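Local coordinates for protein beta sliding clamp (Streptococcus pneumoniae, PDB 2AWA) that probably encircles DNA as a ring-shaped head-to-tail homodimer, tethering DNA polymerases and other replication proteins to it and so conferring processivity, at residues Ala191-Arg196 and Pro343-Asp348; Leu350-Ser355 and Glu378-Leu383; Arg171-Gly176 and Gly259-Thr264. All blocks are in the same frame, centred on the assembly; numbering follows the deposited sequence.

Contact 1. Residues Ala191-Arg196 and Pro343-Asp348; sequences ATDSHR and PTYLID
Arg196 reaches across to Asp348 in a salt bridge that ties segment 191-196, the turn between strands 186-192 and 196-203, to the helix 343-348. Arg196 NH1 donates to Asp348 OD2 at 3.0 Å, with the N-H...O angle at 162°. The carboxylate oxygen lies near the guanidinium plane and receives the proton on its anti lone pair, the one facing away from OD1. Arg196 NE forms a weak, bent bond to Asp193 OD2 at 3.3 Å, so that Arg196 lies between two acids, one from each segment, which should stabilise its positive charge. Tyr345 supplies the apolar part. CG of Arg196 stands over one face of its ring, a CH-pi contact 3.9 Å from the centroid. The chain then bends at chi2 (85°) and brings the guanidinium against the same ring, Arg196 NH1 to Tyr345 CD1 at 3.3 Å, with the two planes 58° apart. At the far end of the ring, His195 CB touches Tyr345 OH at 3.5 Å. The turn belongs to the central domain and the helix to the C-terminal domain, and in bacterial sliding clamps the junction of these two domains carries the groove that takes up clamp-binding peptides; this turn probably borders it. Two waters add bridges, one joining Asp193 OD2 to the Tyr345 hydroxyl, the other passing from Arg196 NH1 to the carbonyl O of Tyr345. Within the turn, Asp193 OD1 accepts from His195 N at 2.9 Å, an Asx turn extended to an Asx motif by the bond from Arg196 N to Asp193 OD1 at 3.0 Å. Beyond the two segments, Phe163 packs against both Arg196 and Asp348, and His195 is hydrogen-bonded to Thr385.

Contact 2. Residues Leu350-Ser355 and Glu378-Leu383; sequences LKALNS and EDFMQL
Phe380 is the first residue of 378-383 to meet the other segment, bringing one corner of its ring against Ala352 and Leu353 near the C-terminal end of helix 343-351. Its CG is anti to the backbone N (chi1 176°), which carries the ring out from the strand across a gap of 8.8 Å between the CA atoms of Phe380 and Leu353. Phe380 CZ meets Ala352 CB at 4.0 Å, and Phe380 CE2 meets both the carbonyl O of Ala352 at 3.7 Å and Leu353 CD2, also at 3.7 Å. Both the Ala352 oxygen and the leucine methyl come in obliquely to the ring. Met381, present as selenomethionine, turns to the other side of the strand, as the alternation of beta structure demands, and Gln382 comes back toward the helix end. Here CG lies beside the backbone N (chi1 -61°) and the chain is extended beyond it, so the amide is carried to the leucine, with Gln382 NE2 resting 3.9 Å from Leu353 CD2. That methyl is thus shared by the phenyl ring and the amide nitrogen. These are van der Waals contacts, and the buried amide nitrogen is satisfied elsewhere: NE2 donates to the carbonyl O of Ser349, just before 350-355, and so ties the strand to the helix. Leu353 N bonds to Leu350 O at 2.8 Å, closing the chain round near the helix end. The contact is buried where the C-terminal domain meets the central domain, in the sheet the two share. Strand 379-384 runs between strands 196-203 and 369-373 in that antiparallel sheet, Phe380 and Gln382 both pack on Ser198, Phe163 touches Ala352 and Gln382, and helix 280-294 lies against Leu350 and Leu353 through Val280.

Contact 3. Residues Arg171-Gly176 and Gly259-Thr264; sequences RPILTG and GNYPDT
Tyr261 and Ile173 form the middle of this contact, where the loop 259-264 passes the 3-10 turn 172-175. From CB of Tyr261 the ring departs anti to the backbone N (chi1 -162°) and runs past the side of the turn. Tyr261 CD1 is the first atom to meet it, lying 3.8 Å from Ile173 CG1. Tyr261 CE1, the next on that side, points at the carbonyl O of Ile173 at 3.6 Å; the oxygen lies at the ring edge, near its plane, where the C-H carries its slight positive charge. The same Tyr261 CE1 approaches Leu174 CD2 at 4.2 Å, obliquely to the ring. At the tip, OH takes up a water in the ring plane, which also contacts the backbone oxygens of Leu174 and Gly176, so that the tyrosine reaches the end of the turn through it. The following residue, Pro262, sets its CD over one ring face while its CG meets Leu174 CD2 at 4.0 Å. Ile173 continues in the other direction: its CD1 rests against the carbonyl O of Gly259 at 3.6 Å. Ile173 CG1 lies 3.9 Å from Asn260 O. The turn is shaped by Thr175 N to Pro172 O at 2.8 Å. In other bacterial clamps the residues at the places of Leu174 and Pro262 line the hydrophobic pocket for clamp-binding peptides, so these two probably do the same here. Around them, Ile173 and Tyr261 pack on Val214 of strand 211-216, the Tyr261 ring stacks on His178 of strand 176-182, Thr175 is hydrogen-bonded to Ser217 at the start of helix 217-226, and the phenol makes a weak bond to Thr192 N at the end of strand 186-192.

Overall arrangement
Contacts 1 and 2 use successive parts of helix 343-351, reach the same sheet, and touch where Arg196 CB meets Leu383 O. Contact 1 lies at the surface, joins the central to the C-terminal domain, and combines a salt bridge and bridging waters with CH-pi packing on a tyrosine ring. Contact 2 is buried, both of its segments belonging to the C-terminal domain, against the central-domain strand 196-203, and is apolar apart from one amide. Contact 3 is partly buried, holds two loops of the central domain, and mixes aliphatic packing with a water bridge. Contacts 1 and 3 also meet, with Leu174 and Tyr261 packed on Ala191-Asp193, whereas contacts 2 and 3 stay about 6 Å apart at their nearest atoms.

Contact 1. Residues Ala191-Arg196 and Pro343-Asp348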
# COMPACT_ATOMS: atom_id res chain seq x y z
N ALA B 191 -18.23 -15.27 19.04
CA ALA B 191 -18.34 -13.85 18.69
C ALA B 191 -19.50 -13.72 17.75
O ALA B 191 -19.66 -14.57 16.88
CB ALA B 191 -17.08 -13.36 18.02
N THR B 192 -20.30 -12.66 17.94
CA THR B 192 -21.41 -12.37 17.05
C THR B 192 -21.69 -10.90 16.99
O THR B 192 -21.41 -10.19 17.92
CB THR B 192 -22.70 -13.11 17.46
OG1 THR B 192 -23.74 -12.75 16.55
CG2 THR B 192 -23.11 -12.80 18.93
N ASP B 193 -22.22 -10.45 15.87
CA ASP B 193 -22.63 -9.06 15.72
C ASP B 193 -24.13 -8.97 15.58
O ASP B 193 -24.64 -7.99 15.07
CB ASP B 193 -21.92 -8.41 14.53
CG ASP B 193 -22.25 -9.06 13.20
OD1 ASP B 193 -22.99 -10.07 13.17
OD2 ASP B 193 -21.75 -8.53 12.18
N SER B 194 -24.82 -10.03 16.02
CA SER B 194 -26.26 -10.18 15.92
C SER B 194 -26.73 -10.59 14.53
O SER B 194 -27.87 -10.92 14.38
CB SER B 194 -26.99 -8.91 16.39
OG SER B 194 -27.17 -7.97 15.32
N HIS B 195 -25.87 -10.57 13.51
CA HIS B 195 -26.28 -11.00 12.15
C HIS B 195 -25.67 -12.33 11.75
O HIS B 195 -26.29 -13.13 11.07
CB HIS B 195 -25.93 -9.94 11.12
CG HIS B 195 -26.62 -8.64 11.37
ND1 HIS B 195 -27.96 -8.45 11.10
CD2 HIS B 195 -26.18 -7.48 11.92
CE1 HIS B 195 -28.30 -7.22 11.44
NE2 HIS B 195 -27.24 -6.62 11.95
N ARG B 196 -24.44 -12.55 12.20
CA ARG B 196 -23.71 -13.78 11.97
C ARG B 196 -22.90 -14.08 13.21
O ARG B 196 -22.69 -13.19 14.06
CB ARG B 196 -22.81 -13.67 10.73
CG ARG B 196 -22.01 -12.39 10.63
CD ARG B 196 -20.69 -12.44 11.40
NE ARG B 196 -20.01 -11.17 11.20
CZ ARG B 196 -19.33 -10.82 10.11
NH1 ARG B 196 -19.15 -11.66 9.11
NH2 ARG B 196 -18.80 -9.61 10.05
N PRO B 343 -23.42 -11.58 0.95
CA PRO B 343 -22.32 -12.43 0.54
C PRO B 343 -21.01 -12.16 1.30
O PRO B 343 -20.15 -13.05 1.35
CB PRO B 343 -22.16 -12.09 -0.94
CG PRO B 343 -22.66 -10.69 -1.07
CD PRO B 343 -23.80 -10.61 -0.10
N THR B 344 -20.88 -10.99 1.92
CA THR B 344 -19.66 -10.67 2.65
C THR B 344 -19.54 -11.61 3.84
O THR B 344 -18.45 -12.10 4.12
CB THR B 344 -19.61 -9.20 3.11
OG1 THR B 344 -19.63 -8.33 1.96
CG2 THR B 344 -18.39 -8.91 3.90
N TYR B 345 -20.66 -11.91 4.49
CA TYR B 345 -20.66 -12.82 5.64
C TYR B 345 -20.21 -14.23 5.27
O TYR B 345 -19.48 -14.87 6.02
CB TYR B 345 -22.06 -12.93 6.27
CG TYR B 345 -22.62 -11.66 6.89
CD1 TYR B 345 -21.79 -10.66 7.40
CD2 TYR B 345 -24.01 -11.48 6.99
CE1 TYR B 345 -22.32 -9.51 7.94
CE2 TYR B 345 -24.54 -10.34 7.55
CZ TYR B 345 -23.69 -9.34 8.02
OH TYR B 345 -24.20 -8.20 8.61
N LEU B 346 -20.72 -14.73 4.15
CA LEU B 346 -20.34 -16.04 3.65
C LEU B 346 -18.83 -16.05 3.36
O LEU B 346 -18.13 -16.96 3.77
CB LEU B 346 -21.13 -16.40 2.37
CG LEU B 346 -20.84 -17.79 1.78
CD1 LEU B 346 -20.75 -18.86 2.86
CD2 LEU B 346 -21.89 -18.18 0.75
N ILE B 347 -18.36 -15.03 2.64
CA ILE B 347 -16.94 -14.90 2.34
C ILE B 347 -16.07 -14.89 3.62
O ILE B 347 -15.05 -15.55 3.67
CB ILE B 347 -16.67 -13.62 1.52
CG1 ILE B 347 -17.22 -13.78 0.09
CG2 ILE B 347 -15.19 -13.34 1.43
CD1 ILE B 347 -17.51 -12.45 -0.61
N ASP B 348 -16.49 -14.13 4.63
CA ASP B 348 -15.75 -14.03 5.88
C ASP B 348 -15.64 -15.42 6.47
O ASP B 348 -14.54 -15.86 6.83
CB ASP B 348 -16.45 -13.10 6.88
CG ASP B 348 -16.33 -11.62 6.54
OD1 ASP B 348 -15.45 -11.25 5.73
OD2 ASP B 348 -17.12 -10.81 7.10
O HOH W 1 -22.61 -7.27 10.25
O HOH W 2 -19.75 -14.39 8.78

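Contact 2. Residues Leu350-Ser355 and Glu378-Leu383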
# COMPACT_ATOMS: atom_id res chain seq x y z
N LEU B 350 -15.89 -18.25 5.04
CA LEU B 350 -15.09 -19.14 4.23
C LEU B 350 -13.61 -18.87 4.47
O LEU B 350 -12.86 -19.80 4.77
CB LEU B 350 -15.47 -19.04 2.76
CG LEU B 350 -16.87 -19.64 2.51
CD1 LEU B 350 -17.36 -19.28 1.12
CD2 LEU B 350 -16.90 -21.17 2.70
N LYS B 351 -13.21 -17.60 4.37
CA LYS B 351 -11.83 -17.20 4.68
C LYS B 351 -11.39 -17.70 6.05
O LYS B 351 -10.21 -17.88 6.28
CB LYS B 351 -11.66 -15.68 4.63
CG LYS B 351 -11.64 -15.08 3.21
CD LYS B 351 -11.32 -13.56 3.23
CE LYS B 351 -10.49 -13.10 1.99
NZ LYS B 351 -11.29 -12.91 0.71
N ALA B 352 -12.33 -17.94 6.95
CA ALA B 352 -11.97 -18.41 8.28
C ALA B 352 -11.64 -19.90 8.33
O ALA B 352 -11.06 -20.35 9.29
CB ALA B 352 -13.06 -18.09 9.28
N LEU B 353 -12.03 -20.65 7.31
CA LEU B 353 -11.81 -22.09 7.32
C LEU B 353 -10.41 -22.44 6.84
O LEU B 353 -9.86 -21.73 5.99
CB LEU B 353 -12.83 -22.81 6.45
CG LEU B 353 -14.30 -22.53 6.78
CD1 LEU B 353 -15.16 -22.88 5.58
CD2 LEU B 353 -14.74 -23.29 8.01
N ASN B 354 -9.83 -23.50 7.42
CA ASN B 354 -8.58 -24.06 6.94
C ASN B 354 -8.78 -25.35 6.11
O ASN B 354 -7.81 -25.97 5.71
CB ASN B 354 -7.63 -24.32 8.12
CG ASN B 354 -7.26 -23.03 8.89
OD1 ASN B 354 -6.89 -22.02 8.28
ND2 ASN B 354 -7.36 -23.08 10.23
N SER B 355 -10.02 -25.72 5.84
CA SER B 355 -10.32 -26.99 5.15
C SER B 355 -10.62 -26.83 3.67
O SER B 355 -11.06 -25.78 3.21
CB SER B 355 -11.50 -27.68 5.82
OG SER B 355 -12.68 -26.94 5.67
N GLU B 378 -12.56 -30.95 14.07
CA GLU B 378 -12.69 -29.60 14.63
C GLU B 378 -14.11 -29.19 15.01
O GLU B 378 -15.03 -29.35 14.22
CB GLU B 378 -12.14 -28.60 13.62
CG GLU B 378 -11.77 -27.27 14.23
CD GLU B 378 -11.03 -26.38 13.26
OE1 GLU B 378 -11.25 -26.53 12.04
OE2 GLU B 378 -10.23 -25.54 13.74
N ASP B 379 -14.27 -28.64 16.22
CA ASP B 379 -15.57 -28.15 16.69
C ASP B 379 -15.70 -26.65 16.40
O ASP B 379 -15.72 -25.79 17.30
CB ASP B 379 -15.75 -28.46 18.18
CG ASP B 379 -17.19 -28.33 18.64
OD1 ASP B 379 -17.97 -27.60 17.99
OD2 ASP B 379 -17.55 -28.98 19.64
N PHE B 380 -15.77 -26.35 15.11
CA PHE B 380 -15.74 -24.99 14.61
C PHE B 380 -17.01 -24.79 13.81
O PHE B 380 -17.21 -25.43 12.78
CB PHE B 380 -14.47 -24.74 13.77
CG PHE B 380 -14.41 -23.38 13.12
CD1 PHE B 380 -14.98 -22.26 13.73
CD2 PHE B 380 -13.77 -23.23 11.89
CE1 PHE B 380 -14.93 -21.03 13.12
CE2 PHE B 380 -13.70 -21.99 11.29
CZ PHE B 380 -14.29 -20.88 11.90
N MSE B 381 -17.85 -23.89 14.31
CA MSE B 381 -19.26 -23.75 13.94
C MSE B 381 -19.57 -22.27 13.65
O MSE B 381 -19.19 -21.39 14.41
CB MSE B 381 -20.07 -24.23 15.15
CG MSE B 381 -21.49 -23.67 15.30
SE MSE B 381 -22.67 -24.50 14.00
CE MSE B 381 -22.69 -26.42 14.74
N GLN B 382 -20.25 -21.99 12.55
CA GLN B 382 -20.64 -20.62 12.23
C GLN B 382 -22.09 -20.57 11.83
O GLN B 382 -22.65 -21.58 11.40
CB GLN B 382 -19.78 -20.05 11.11
CG GLN B 382 -18.32 -20.00 11.46
CD GLN B 382 -17.48 -19.50 10.32
OE1 GLN B 382 -17.46 -18.31 10.02
NE2 GLN B 382 -16.77 -20.41 9.67
N LEU B 383 -22.67 -19.38 11.96
CA LEU B 383 -24.08 -19.09 11.68
C LEU B 383 -24.20 -17.80 10.89
O LEU B 383 -23.50 -16.84 11.16
CB LEU B 383 -24.87 -18.87 12.96
CG LEU B 383 -25.39 -20.03 13.76
CD1 LEU B 383 -26.08 -19.48 14.99
CD2 LEU B 383 -26.35 -20.84 12.93

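Contact 3. Residues Arg171-Gly176 and Gly259-Thr264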
# COMPACT_ATOMS: atom_id res chain seq x y z
N ARG B 171 -22.83 -0.71 21.13
CA ARG B 171 -23.18 -1.95 21.83
C ARG B 171 -21.93 -2.73 22.28
O ARG B 171 -21.69 -3.81 21.78
CB ARG B 171 -24.05 -2.83 20.93
CG ARG B 171 -24.88 -3.86 21.69
CD ARG B 171 -25.81 -4.55 20.76
NE ARG B 171 -26.89 -5.22 21.45
CZ ARG B 171 -27.84 -5.91 20.82
NH1 ARG B 171 -27.85 -6.00 19.50
NH2 ARG B 171 -28.81 -6.50 21.51
N PRO B 172 -21.17 -2.19 23.23
CA PRO B 172 -19.82 -2.65 23.49
C PRO B 172 -19.66 -4.17 23.65
O PRO B 172 -18.71 -4.73 23.11
CB PRO B 172 -19.42 -1.95 24.80
CG PRO B 172 -20.41 -0.92 25.06
CD PRO B 172 -21.57 -1.09 24.13
N ILE B 173 -20.56 -4.82 24.37
CA ILE B 173 -20.39 -6.24 24.71
C ILE B 173 -20.16 -7.12 23.46
O ILE B 173 -19.31 -7.99 23.49
CB ILE B 173 -21.58 -6.77 25.55
CG1 ILE B 173 -21.23 -8.08 26.23
CG2 ILE B 173 -22.81 -6.95 24.69
CD1 ILE B 173 -20.26 -7.94 27.36
N LEU B 174 -20.86 -6.84 22.35
CA LEU B 174 -20.67 -7.60 21.10
C LEU B 174 -19.45 -7.20 20.25
O LEU B 174 -19.24 -7.78 19.16
CB LEU B 174 -21.90 -7.44 20.21
CG LEU B 174 -23.26 -7.78 20.76
CD1 LEU B 174 -24.23 -7.76 19.62
CD2 LEU B 174 -23.25 -9.14 21.44
N THR B 175 -18.67 -6.21 20.68
CA THR B 175 -17.38 -5.88 20.02
C THR B 175 -16.21 -6.75 20.51
O THR B 175 -15.07 -6.59 20.07
CB THR B 175 -17.00 -4.43 20.25
OG1 THR B 175 -16.80 -4.22 21.65
CG2 THR B 175 -18.07 -3.50 19.73
N GLY B 176 -16.49 -7.64 21.45
CA GLY B 176 -15.47 -8.51 22.01
C GLY B 176 -15.74 -9.96 21.69
O GLY B 176 -16.79 -10.32 21.14
N GLY B 259 -20.07 -6.53 31.71
CA GLY B 259 -21.42 -6.86 31.28
C GLY B 259 -21.63 -8.32 30.93
O GLY B 259 -20.67 -9.06 30.73
N ASN B 260 -22.90 -8.71 30.84
CA ASN B 260 -23.28 -10.08 30.50
C ASN B 260 -23.40 -10.36 29.00
O ASN B 260 -24.15 -9.71 28.29
CB ASN B 260 -24.57 -10.42 31.21
CG ASN B 260 -24.38 -10.42 32.73
OD1 ASN B 260 -23.52 -11.14 33.25
ND2 ASN B 260 -25.15 -9.59 33.43
N TYR B 261 -22.64 -11.35 28.54
CA TYR B 261 -22.65 -11.70 27.14
C TYR B 261 -23.91 -12.50 26.90
O TYR B 261 -24.31 -13.25 27.77
CB TYR B 261 -21.40 -12.50 26.77
CG TYR B 261 -21.12 -12.52 25.30
CD1 TYR B 261 -20.50 -11.44 24.67
CD2 TYR B 261 -21.52 -13.59 24.51
CE1 TYR B 261 -20.27 -11.43 23.27
CE2 TYR B 261 -21.30 -13.59 23.11
CZ TYR B 261 -20.67 -12.51 22.50
OH TYR B 261 -20.45 -12.52 21.15
N PRO B 262 -24.55 -12.36 25.73
CA PRO B 262 -25.81 -13.09 25.55
C PRO B 262 -25.59 -14.59 25.45
O PRO B 262 -24.56 -15.01 24.96
CB PRO B 262 -26.33 -12.57 24.22
CG PRO B 262 -25.50 -11.39 23.90
CD PRO B 262 -24.21 -11.58 24.53
N ASP B 263 -26.56 -15.36 25.91
CA ASP B 263 -26.54 -16.81 25.78
C ASP B 263 -26.66 -17.14 24.30
O ASP B 263 -27.71 -16.97 23.69
CB ASP B 263 -27.70 -17.41 26.57
CG ASP B 263 -27.80 -18.93 26.44
OD1 ASP B 263 -27.70 -19.48 25.31
OD2 ASP B 263 -28.02 -19.59 27.49
N THR B 264 -25.57 -17.64 23.74
CA THR B 264 -25.49 -17.93 22.33
C THR B 264 -25.84 -19.38 21.96
O THR B 264 -26.16 -19.67 20.81
CB THR B 264 -24.09 -17.55 21.80
OG1 THR B 264 -23.08 -18.00 22.71
CG2 THR B 264 -24.00 -16.05 21.68
O HOH W 3 -19.21 -10.60 19.99